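Local coordinates for NADB-Rossmann Superfamily protein (Streptococcus agalactiae, PDB 3LEC) that is of unknown function but belongs to the TrmK family of Rossmann-fold proteins, and so probably methylates N1 of adenine 22 in tRNA, at residues N193-N196 against K197-A201; V53-G56 against P57-A61; L25-V28 against G29-H32; S181-T185 against V186-K190. All blocks are in the same frame, centred on the assembly; numbering follows the deposited sequence. Where two conformers were deposited one is given.

Contact 1. Residues N193-N196 against K197-A201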
# COMPACT_ATOMS: atom_id res chain seq x y z
N ASN A 193 1.75 -1.13 21.08
CA ASN A 193 0.48 -1.87 21.05
C ASN A 193 0.63 -3.36 20.65
O ASN A 193 -0.01 -4.24 21.24
CB ASN A 193 -0.52 -1.17 20.12
CG ASN A 193 -1.90 -1.80 20.17
OD1 ASN A 193 -2.47 -2.02 21.24
ND2 ASN A 193 -2.45 -2.11 19.00
N GLU A 194 1.47 -3.63 19.66
CA GLU A 194 1.78 -5.00 19.25
C GLU A 194 2.44 -5.76 20.38
O GLU A 194 2.07 -6.89 20.66
CB GLU A 194 2.68 -5.03 18.02
CG GLU A 194 2.02 -4.49 16.74
CD GLU A 194 0.76 -5.26 16.35
OE1 GLU A 194 0.85 -6.49 16.21
OE2 GLU A 194 -0.31 -4.62 16.20
N LEU A 195 3.38 -5.12 21.05
CA LEU A 195 3.97 -5.71 22.27
C LEU A 195 2.91 -6.15 23.30
O LEU A 195 2.94 -7.29 23.83
CB LEU A 195 4.97 -4.73 22.89
CG LEU A 195 5.81 -5.30 24.05
CD1 LEU A 195 6.56 -6.58 23.63
CD2 LEU A 195 6.75 -4.21 24.57
N ASN A 196 1.98 -5.25 23.59
CA ASN A 196 0.90 -5.56 24.53
C ASN A 196 0.13 -6.80 24.12
O ASN A 196 -0.03 -7.73 24.91
CB ASN A 196 -0.04 -4.38 24.66
CG ASN A 196 0.64 -3.14 25.20
OD1 ASN A 196 1.77 -3.21 25.71
ND2 ASN A 196 -0.04 -2.00 25.09
N LYS A 197 -0.33 -6.82 22.87
CA LYS A 197 -1.04 -7.96 22.31
C LYS A 197 -0.24 -9.26 22.34
O LYS A 197 -0.75 -10.31 22.71
CB LYS A 197 -1.54 -7.64 20.89
CG LYS A 197 -2.59 -6.52 20.91
CD LYS A 197 -3.23 -6.27 19.53
CE LYS A 197 -2.28 -5.56 18.57
NZ LYS A 197 -2.95 -5.27 17.24
N LEU A 198 1.02 -9.19 21.94
CA LEU A 198 1.84 -10.36 21.95
C LEU A 198 2.06 -10.87 23.38
O LEU A 198 2.18 -12.07 23.62
CB LEU A 198 3.18 -10.08 21.28
CG LEU A 198 3.10 -9.74 19.77
CD1 LEU A 198 4.45 -9.23 19.34
CD2 LEU A 198 2.71 -10.94 18.91
N THR A 199 2.11 -9.94 24.33
CA THR A 199 2.32 -10.33 25.72
C THR A 199 1.07 -11.02 26.31
O THR A 199 1.19 -12.01 27.03
CB THR A 199 2.77 -9.13 26.56
OG1 THR A 199 4.00 -8.61 26.01
CG2 THR A 199 3.01 -9.57 28.02
N PHE A 200 -0.12 -10.52 25.97
CA PHE A 200 -1.36 -11.24 26.27
C PHE A 200 -1.37 -12.63 25.59
O PHE A 200 -1.77 -13.62 26.22
CB PHE A 200 -2.59 -10.46 25.79
CG PHE A 200 -3.12 -9.45 26.76
CD1 PHE A 200 -3.80 -9.86 27.92
CD2 PHE A 200 -3.01 -8.10 26.50
CE1 PHE A 200 -4.33 -8.91 28.83
CE2 PHE A 200 -3.54 -7.15 27.41
CZ PHE A 200 -4.20 -7.56 28.56
N ALA A 201 -0.97 -12.67 24.31
CA ALA A 201 -0.93 -13.91 23.52
C ALA A 201 -0.02 -14.98 24.16
O ALA A 201 -0.39 -16.15 24.26
CB ALA A 201 -0.46 -13.61 22.08

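Contact 2. Residues V53-G56 against P57-A61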
# COMPACT_ATOMS: atom_id res chain seq x y z
N VAL A 53 -12.51 -5.20 -9.96
CA VAL A 53 -12.48 -6.63 -10.18
C VAL A 53 -13.88 -7.26 -10.33
O VAL A 53 -14.03 -8.31 -10.98
CB VAL A 53 -11.66 -7.33 -9.04
CG1 VAL A 53 -12.46 -7.40 -7.72
CG2 VAL A 53 -11.19 -8.70 -9.49
N VAL A 54 -14.89 -6.63 -9.75
CA VAL A 54 -16.28 -7.12 -9.88
C VAL A 54 -17.24 -5.97 -10.17
O VAL A 54 -16.88 -4.78 -10.03
CB VAL A 54 -16.74 -7.98 -8.67
CG1 VAL A 54 -15.80 -9.19 -8.44
CG2 VAL A 54 -16.87 -7.15 -7.42
N ASN A 55 -18.46 -6.31 -10.58
CA ASN A 55 -19.40 -5.32 -11.14
C ASN A 55 -19.83 -4.15 -10.23
O ASN A 55 -19.84 -3.01 -10.67
CB ASN A 55 -20.65 -5.99 -11.73
CG ASN A 55 -21.51 -5.01 -12.52
OD1 ASN A 55 -21.09 -4.48 -13.55
ND2 ASN A 55 -22.70 -4.72 -12.02
N GLY A 56 -20.18 -4.43 -8.98
CA GLY A 56 -20.56 -3.36 -8.05
C GLY A 56 -19.57 -2.20 -8.00
O GLY A 56 -19.91 -1.06 -8.33
N PRO A 57 -18.34 -2.47 -7.56
CA PRO A 57 -17.31 -1.44 -7.45
C PRO A 57 -17.07 -0.80 -8.80
O PRO A 57 -16.77 0.40 -8.87
CB PRO A 57 -16.06 -2.21 -7.05
CG PRO A 57 -16.57 -3.46 -6.41
CD PRO A 57 -17.85 -3.79 -7.09
N TYR A 58 -17.12 -1.60 -9.86
CA TYR A 58 -16.93 -1.08 -11.22
C TYR A 58 -18.00 -0.03 -11.50
O TYR A 58 -17.69 1.06 -11.97
CB TYR A 58 -16.96 -2.21 -12.26
CG TYR A 58 -17.06 -1.70 -13.69
CD1 TYR A 58 -15.96 -1.14 -14.33
CD2 TYR A 58 -18.27 -1.79 -14.41
CE1 TYR A 58 -16.04 -0.65 -15.65
CE2 TYR A 58 -18.36 -1.30 -15.72
CZ TYR A 58 -17.24 -0.76 -16.33
OH TYR A 58 -17.34 -0.28 -17.63
N GLN A 59 -19.26 -0.35 -11.22
CA GLN A 59 -20.35 0.58 -11.48
C GLN A 59 -20.24 1.87 -10.63
O GLN A 59 -20.49 2.98 -11.12
CB GLN A 59 -21.71 -0.10 -11.28
CG GLN A 59 -21.96 -1.28 -12.25
CD GLN A 59 -22.08 -0.84 -13.70
OE1 GLN A 59 -22.26 0.34 -13.99
NE2 GLN A 59 -22.00 -1.79 -14.62
N SER A 60 -19.85 1.69 -9.36
CA SER A 60 -19.62 2.80 -8.42
C SER A 60 -18.59 3.78 -8.95
O SER A 60 -18.82 4.98 -9.01
CB SER A 60 -19.13 2.26 -7.08
OG SER A 60 -19.98 1.26 -6.57
N ALA A 61 -17.43 3.26 -9.31
CA ALA A 61 -16.35 4.09 -9.83
C ALA A 61 -16.79 4.79 -11.12
O ALA A 61 -16.56 5.99 -11.29
CB ALA A 61 -15.11 3.24 -10.06

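Contact 3. Residues L25-V28 against G29-H32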
# COMPACT_ATOMS: atom_id res chain seq x y z
N LEU A 25 -1.60 7.10 -14.02
CA LEU A 25 -1.73 6.26 -12.84
C LEU A 25 -2.73 5.15 -13.07
O LEU A 25 -3.77 5.39 -13.67
CB LEU A 25 -2.26 7.12 -11.68
CG LEU A 25 -2.73 6.44 -10.39
CD1 LEU A 25 -1.56 5.93 -9.62
CD2 LEU A 25 -3.55 7.41 -9.54
N LEU A 26 -2.40 3.94 -12.60
CA LEU A 26 -3.40 2.90 -12.38
C LEU A 26 -3.62 2.68 -10.88
O LEU A 26 -2.67 2.40 -10.13
CB LEU A 26 -3.00 1.59 -13.07
CG LEU A 26 -3.72 0.30 -12.63
CD1 LEU A 26 -5.17 0.17 -13.17
CD2 LEU A 26 -2.91 -0.92 -12.97
N ASP A 27 -4.89 2.79 -10.47
CA ASP A 27 -5.31 2.51 -9.09
C ASP A 27 -6.01 1.17 -9.10
O ASP A 27 -7.12 1.04 -9.61
CB ASP A 27 -6.28 3.59 -8.59
CG ASP A 27 -6.45 3.60 -7.06
OD1 ASP A 27 -5.66 2.94 -6.36
OD2 ASP A 27 -7.38 4.29 -6.56
N VAL A 28 -5.34 0.16 -8.54
CA VAL A 28 -5.84 -1.21 -8.59
C VAL A 28 -6.83 -1.44 -7.46
O VAL A 28 -6.48 -1.28 -6.29
CB VAL A 28 -4.70 -2.22 -8.43
CG1 VAL A 28 -5.25 -3.64 -8.60
CG2 VAL A 28 -3.63 -1.93 -9.44
N GLY A 29 -8.05 -1.83 -7.82
CA GLY A 29 -9.14 -2.01 -6.85
C GLY A 29 -9.46 -0.69 -6.20
O GLY A 29 -9.67 -0.61 -4.97
N SER A 30 -9.54 0.35 -7.03
CA SER A 30 -9.77 1.71 -6.60
C SER A 30 -10.96 1.82 -5.66
O SER A 30 -12.02 1.24 -5.92
CB SER A 30 -9.98 2.61 -7.81
OG SER A 30 -9.92 3.96 -7.39
N ASP A 31 -10.74 2.53 -4.56
CA ASP A 31 -11.80 2.77 -3.60
C ASP A 31 -12.72 3.86 -4.19
O ASP A 31 -12.48 5.05 -4.02
CB ASP A 31 -11.19 3.20 -2.25
CG ASP A 31 -12.22 3.52 -1.19
OD1 ASP A 31 -13.43 3.34 -1.44
OD2 ASP A 31 -11.82 3.95 -0.09
N HIS A 32 -13.76 3.41 -4.91
CA HIS A 32 -14.78 4.29 -5.47
C HIS A 32 -14.20 5.35 -6.43
O HIS A 32 -14.85 6.34 -6.74
CB HIS A 32 -15.58 4.99 -4.36
CG HIS A 32 -16.45 4.07 -3.55
ND1 HIS A 32 -15.99 3.41 -2.43
CD2 HIS A 32 -17.74 3.70 -3.70
CE1 HIS A 32 -16.97 2.67 -1.93
NE2 HIS A 32 -18.04 2.83 -2.68
O HOH W 1 -7.98 3.88 -4.19

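Contact 4. Residues S181-T185 against V186-K190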
# COMPACT_ATOMS: atom_id res chain seq x y z
N SER A 181 13.92 4.49 10.90
CA SER A 181 14.83 5.63 10.92
C SER A 181 14.12 6.92 11.36
O SER A 181 14.67 7.73 12.11
CB SER A 181 15.49 5.78 9.55
OG SER A 181 16.31 6.93 9.48
N ASN A 182 12.89 7.10 10.88
CA ASN A 182 12.10 8.27 11.24
C ASN A 182 11.71 8.18 12.72
O ASN A 182 11.75 9.19 13.43
CB ASN A 182 10.88 8.41 10.34
CG ASN A 182 10.67 9.84 9.85
OD1 ASN A 182 9.55 10.38 9.93
ND2 ASN A 182 11.72 10.47 9.32
N ASN A 183 11.35 6.97 13.18
CA ASN A 183 11.08 6.66 14.59
C ASN A 183 10.09 7.64 15.21
O ASN A 183 10.37 8.26 16.23
CB ASN A 183 12.40 6.57 15.40
CG ASN A 183 12.20 6.06 16.83
OD1 ASN A 183 11.49 5.09 17.08
ND2 ASN A 183 12.86 6.71 17.77
N THR A 184 8.92 7.79 14.57
CA THR A 184 7.94 8.78 14.99
C THR A 184 7.15 8.27 16.19
O THR A 184 7.16 7.08 16.47
CB THR A 184 6.93 9.06 13.87
OG1 THR A 184 6.20 7.85 13.58
CG2 THR A 184 7.64 9.56 12.62
N THR A 185 6.45 9.18 16.87
CA THR A 185 5.50 8.78 17.93
C THR A 185 4.49 7.71 17.48
O THR A 185 4.25 6.77 18.22
CB THR A 185 4.73 9.98 18.50
OG1 THR A 185 5.65 11.04 18.79
CG2 THR A 185 4.03 9.58 19.77
N VAL A 186 3.91 7.87 16.29
CA VAL A 186 2.90 6.92 15.79
C VAL A 186 3.51 5.52 15.67
O VAL A 186 2.90 4.52 16.03
CB VAL A 186 2.32 7.35 14.40
CG1 VAL A 186 1.37 6.28 13.83
CG2 VAL A 186 1.62 8.71 14.50
N PHE A 187 4.72 5.48 15.14
CA PHE A 187 5.48 4.24 14.98
C PHE A 187 5.69 3.54 16.34
O PHE A 187 5.43 2.35 16.49
CB PHE A 187 6.82 4.58 14.34
CG PHE A 187 7.78 3.42 14.25
CD1 PHE A 187 7.74 2.54 13.17
CD2 PHE A 187 8.77 3.24 15.21
CE1 PHE A 187 8.66 1.49 13.06
CE2 PHE A 187 9.67 2.19 15.11
CZ PHE A 187 9.61 1.31 14.03
N LYS A 188 6.17 4.30 17.31
CA LYS A 188 6.37 3.79 18.66
C LYS A 188 5.06 3.28 19.24
O LYS A 188 5.01 2.17 19.80
CB LYS A 188 6.91 4.91 19.54
CG LYS A 188 8.39 5.13 19.43
CD LYS A 188 8.84 6.10 20.52
CE LYS A 188 8.94 7.53 20.01
NZ LYS A 188 10.18 7.72 19.20
N GLU A 189 3.98 4.04 19.06
CA GLU A 189 2.67 3.62 19.59
C GLU A 189 2.20 2.33 18.92
O GLU A 189 1.65 1.44 19.60
CB GLU A 189 1.63 4.75 19.47
CG GLU A 189 1.95 5.94 20.39
CD GLU A 189 1.12 7.20 20.18
OE1 GLU A 189 0.26 7.27 19.27
OE2 GLU A 189 1.36 8.15 20.95
N LYS A 190 2.42 2.20 17.61
CA LYS A 190 2.00 0.97 16.92
C LYS A 190 2.70 -0.23 17.50
O LYS A 190 2.06 -1.24 17.82
CB LYS A 190 2.25 1.02 15.41
CG LYS A 190 2.13 -0.38 14.77
CD LYS A 190 2.35 -0.40 13.27
CE LYS A 190 2.20 -1.82 12.74
NZ LYS A 190 1.98 -1.81 11.28

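Contact 1. Residues N193-N196 against K197-A201
K197 folds back along the surface of helix 185-204 and lays the end of its chain over N193 and E194, one turn earlier. The pattern is an i to i+3 salt bridge on top of ordinary alpha-helical i to i+4 bonding. K197 NZ stands 2.9 Å from E194 OE2, on the syn side of the carboxylate but 34° out of its plane. Both chains have to bend for this, the lysine at chi3 and the glutamate at chi2. The same K197 passes N193, its CE 3.5 Å from N193 ND2, a van der Waals contact beside the ion pair. Underneath, K197 N donates to N193 O and L198 N to E194 O. L195 and L198 carry the apolar side of the helix, and both touch I220 of helix 210-227, so this surface turn also belongs to a helix pair. L195 O takes two bonds from T199. The hydroxyl can double the backbone bond because OG1 lies beside its own backbone N (chi1 -59°). T199 N comes in at 2.8 Å to L195 O, and T199 OG1, also at 2.8 Å from L195 O, arrives from the opposite face of that carbonyl, 39° out of its plane.

Contact 2. Residues V53-G56 against P57-A61
G56, P57 and N55 carry most of this contact, the first turn of helix 55-67. G56 contributes through its backbone: S60 N donates to G56 O at 2.9 Å. In the conformer given here, one of two deposited, S60 OG also lies 2.9 Å from G56 O and bonds to it from above the carbonyl plane, 47° out of it, so the doubling of this i to i+4 bond holds for that copy.

P57 follows directly. Having no N-H to give, it suits the first turn of a helix, where amides have no preceding carbonyl to meet. Its ring packs against V54, the N-cap residue, with V54 CG2 3.5 Å from P57 CD. V54 has no polar side chain to cap with, but its carbonyl opens the helical bonding by accepting from Y58 N.

N55 bonds to Q59 twice, by backbone and by side chain. Q59 N reaches N55 O at 2.8 Å, and Q59 NE2 donates to N55 OD1 at 3.0 Å. The glutamine chain bends at chi2 (-66°) to bring its amide over; the two amide planes are 62° apart, yet N55 OD1 lies close to the plane of the Q59 amide. The same N55 OD1 sits at the edge of the Y58 ring, 4.0 Å from CD2.

This turn starts the helical crossover of the beta-alpha-beta unit formed by strand 45-52, helix 55-67 and strand 74-78: P57 and Y58 touch E52 at the end of the first strand, and Y58 also packs on V76 and L78 of the second.

Contact 3. Residues L25-V28 against G29-H32
D27 and S30 meet through their side chains: S30 OG donates to D27 OD2 at 2.7 Å, arriving from above the carboxylate plane, 44° out of it. Each group is swung anti to its own backbone N (chi1 -163° for D27, -168° for S30), which brings them together. The same oxygen takes a second bond from a water, an unusually short 2.5 Å from D27 OD2, which accepts from D31 N. D27 OD1 is bonded to T95 OG1 of strand 93-99, so both oxygens of the buried carboxylate are held and its rotation is fixed. Farther along, H32 ND1 donates to D31 OD1 at 2.7 Å, the oxygen in the ring plane.

The backbone makes a type II beta turn from D27 to S30, with G29 in the left-handed conformation at its third position. Strand 23-28 is the central first strand of the Rossmann fold, bonded to strands 45-52 and 93-99 on its two sides. The turn begins the loop to helix 34-41; in Rossmann-fold methyltransferases this loop commonly lines the S-adenosylmethionine site, and the same is probable here, though no cofactor is bound in the model.

In van der Waals contact, V28 packs on I94 and I96, while the S30 side chain touches P36 and A50.

Contact 4. Residues S181-T185 against V186-K190
T185 O and E189 N make the shortest sound polar bond between the two segments, 2.9 Å, one of the i to i+4 links that start helix 185-204; its neighbour runs from K188 N to T184 O. Ahead of these stands a cap. T184 OG1 accepts from F187 N at 3.2 Å, with an N-H...O angle of 162°. It can do so because the hydroxyl sits in the cleft flanked by its own N and C (chi1 63°), facing into the first turn, where the methylene F187 CB also packs against it at 3.4 Å. K188 adds a side-chain bond: its chain bends at chi3 and chi4 and brings NZ 3.0 Å from N183 O, above the plane of that carbonyl, tying the helix to the linker before it. T185 and E189 run alongside each other in the same direction, with T185 CG2 3.3 Å from E189 OE2.

F187 is buried, packed on L179 and L180 of helix 177-182 and meeting W191 edge to face. V186 leans on I148 and T150 of the edge strand 141-150 and on R155 of its neighbour, strand 155-163. N183, with positive phi, ends helix 177-182, and T184 serves as the N-cap of the next: a tight helix-to-helix junction with a threonine cap.

In the fold
Only contact 3 is buried; contacts 1, 2 and 4 lie at the surface. Contacts 1 and 4 share helix 185-204, their centres about 17 Å apart: contact 4 starts that helix against the sheet edge, whereas contact 1 lies farther along, beside helix 210-227. Contacts 2 and 3 belong to the Rossmann part and touch, S60 CB lying 3.9 Å from H32 CD2; contacts 3 and 4 stand on opposite sides of the chain's centre. The chemistry follows the setting. A carboxylate held by a hydroxyl and a water serves the core turn, amides and a proline open the helix of contact 2, a threonine cap opens that of contact 4, and an ion pair marks the mid-helix surface.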